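Local coordinates for 2-dehydro-3-deoxy-D-arabinonate dehydratase (Sulfolobus solfataricus, PDB 2Q18), which catalyses the magnesium-dependent dehydration of 2-dehydro-3-deoxy-D-arabinonate to 2,5-dioxopentanoate in an archaeal pentose oxidation pathway, working as a homotetramer of the FAH family, at residues N94-K97 with T102-E105. Numbering follows the deposited sequence.
Sequences NVAK and TIYE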
ATOM      1  N   ASN A  94     -39.454  37.003  -6.002  1.00 59.50           N
ATOM      2  CA  ASN A  94     -38.435  37.036  -4.959  1.00 59.30           C
ATOM      3  C   ASN A  94     -38.267  35.692  -4.230  1.00 58.29           C
ATOM      4  O   ASN A  94     -38.343  34.632  -4.855  1.00 57.98           O
ATOM      5  CB  ASN A  94     -38.688  38.200  -3.979  1.00 59.81           C
ATOM      6  CG  ASN A  94     -40.132  38.259  -3.476  1.00 62.06           C
ATOM      7  OD1 ASN A  94     -41.045  37.675  -4.070  1.00 63.67           O
ATOM      8  ND2 ASN A  94     -40.340  38.980  -2.376  1.00 62.54           N
ATOM      9  N   VAL A  95     -38.038  35.747  -2.920  1.00 57.21           N
ATOM     10  CA  VAL A  95     -37.707  34.565  -2.117  1.00 56.36           C
ATOM     11  C   VAL A  95     -38.838  33.547  -1.984  1.00 55.20           C
ATOM     12  O   VAL A  95     -40.019  33.903  -2.009  1.00 54.99           O
ATOM     13  CB  VAL A  95     -37.204  34.952  -0.701  1.00 56.25           C
ATOM     14  CG1 VAL A  95     -35.713  35.238  -0.725  1.00 57.92           C
ATOM     15  CG2 VAL A  95     -37.979  36.145  -0.157  1.00 57.25           C
ATOM     16  N   ALA A  96     -38.455  32.278  -1.849  1.00 53.89           N
ATOM     17  CA  ALA A  96     -39.393  31.202  -1.545  1.00 52.55           C
ATOM     18  C   ALA A  96     -39.957  31.403  -0.148  1.00 51.76           C
ATOM     19  O   ALA A  96     -39.232  31.777   0.777  1.00 51.14           O
ATOM     20  CB  ALA A  96     -38.704  29.847  -1.653  1.00 52.26           C
ATOM     21  N   LYS A  97     -41.255  31.164   0.003  1.00 51.55           N
ATOM     22  CA  LYS A  97     -41.910  31.363   1.292  1.00 51.90           C
ATOM     23  C   LYS A  97     -42.965  30.312   1.623  1.00 51.11           C
ATOM     24  O   LYS A  97     -43.632  29.778   0.739  1.00 50.28           O
ATOM     25  CB  LYS A  97     -42.471  32.789   1.413  1.00 52.55           C
ATOM     26  CG  LYS A  97     -43.168  33.324   0.169  1.00 54.91           C
ATOM     27  CD  LYS A  97     -42.725  34.755  -0.162  1.00 57.78           C
ATOM     28  CE  LYS A  97     -42.936  35.724   0.996  1.00 59.05           C
ATOM     29  NZ  LYS A  97     -42.508  37.107   0.640  1.00 60.82           N
ATOM     30  N   THR A 102     -40.687  33.700   4.661  1.00 48.63           N
ATOM     31  CA  THR A 102     -39.559  33.211   3.859  1.00 46.82           C
ATOM     32  C   THR A 102     -38.879  32.011   4.520  1.00 45.21           C
ATOM     33  O   THR A 102     -38.780  31.934   5.749  1.00 44.36           O
ATOM     34  CB  THR A 102     -38.488  34.307   3.583  1.00 46.65           C
ATOM     35  OG1 THR A 102     -37.628  34.446   4.720  1.00 46.02           O
ATOM     36  CG2 THR A 102     -39.134  35.649   3.258  1.00 47.77           C
ATOM     37  N   ILE A 103     -38.411  31.086   3.687  1.00 43.81           N
ATOM     38  CA  ILE A 103     -37.715  29.883   4.154  1.00 42.09           C
ATOM     39  C   ILE A 103     -36.531  30.198   5.074  1.00 41.29           C
ATOM     40  O   ILE A 103     -36.266  29.458   6.021  1.00 40.92           O
ATOM     41  CB  ILE A 103     -37.273  28.977   2.973  1.00 42.02           C
ATOM     42  CG1 ILE A 103     -36.417  29.760   1.965  1.00 41.92           C
ATOM     43  CG2 ILE A 103     -38.497  28.360   2.297  1.00 40.77           C
ATOM     44  CD1 ILE A 103     -35.729  28.899   0.916  1.00 41.86           C
ATOM     45  N   TYR A 104     -35.844  31.308   4.805  1.00 40.87           N
ATOM     46  CA  TYR A 104     -34.681  31.728   5.593  1.00 40.41           C
ATOM     47  C   TYR A 104     -35.084  32.229   6.977  1.00 41.28           C
ATOM     48  O   TYR A 104     -34.420  31.928   7.975  1.00 41.11           O
ATOM     49  CB  TYR A 104     -33.862  32.786   4.835  1.00 39.88           C
ATOM     50  CG  TYR A 104     -33.372  32.295   3.491  1.00 38.42           C
ATOM     51  CD1 TYR A 104     -32.224  31.510   3.391  1.00 35.90           C
ATOM     52  CD2 TYR A 104     -34.073  32.590   2.324  1.00 37.75           C
ATOM     53  CE1 TYR A 104     -31.780  31.039   2.162  1.00 35.69           C
ATOM     54  CE2 TYR A 104     -33.636  32.127   1.086  1.00 37.87           C
ATOM     55  CZ  TYR A 104     -32.487  31.352   1.015  1.00 37.46           C
ATOM     56  OH  TYR A 104     -32.053  30.888  -0.205  1.00 39.25           O
ATOM     57  N   GLU A 105     -36.175  32.987   7.027  1.00 42.04           N
ATOM     58  CA  GLU A 105     -36.746  33.451   8.289  1.00 44.20           C
ATOM     59  C   GLU A 105     -37.249  32.261   9.118  1.00 42.88           C
ATOM     60  O   GLU A 105     -37.082  32.229  10.339  1.00 42.41           O
ATOM     61  CB  GLU A 105     -37.885  34.436   8.013  1.00 43.92           C
ATOM     62  CG  GLU A 105     -38.237  35.344   9.181  1.00 48.10           C
ATOM     63  CD  GLU A 105     -39.514  36.143   8.942  1.00 48.72           C
ATOM     64  OE1 GLU A 105     -39.874  36.380   7.760  1.00 52.89           O
ATOM     65  OE2 GLU A 105     -40.157  36.534   9.944  1.00 54.21           O
TER
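Ala96 and Ile103 form the buried part of this contact. The amide of Ile103 donates to the carbonyl of Ala96, N to O 3.1 Å. The same oxygen receives a CA-H...O contact from Thr102, CA to O 3.4 Å. Ile103 then wraps its branches around it: CG1 and CG2 both lie against Ala96 O, while the extended tip CD1 reaches the methyl of Ala96 at 4.0 Å. Pro175 packs on both residues, and Ile98 and Pro175 of the second subunit help to bury them. Between the two segments the chain turns back as a small antiparallel hairpin, in which Lys97 and Thr102 are a non-hydrogen-bonded pair, CA to CA 3.9 Å. Thr102 is also the N-cap of helix 103-109. With OG1 between its backbone N and carbonyl carbon (chi1 81°), the hydroxyl accepts from Glu105 N at 3.1 Å; CG2, placed beside the backbone N, touches Val95 CG2 tightly at 3.6 Å where the two side chains cross. A valine here would probably leave the Glu105 amide without its capping acceptor and weaken the start of the helix. The solvent side is looser: Lys97 runs its bent chain past Thr102, CE to CG2 4.4 Å. A separate, lighter contact faces the substrate pocket, where Tyr104 packs on the substrate-binding Ile81 and lies close to a bound phosphate ion, probably from the crystallisation liquor though it may mark the pocket. Tyr104 bonds through OH to Glu171, and Val95 CG1 meets its ring obliquely, 4.2 Å from CE2.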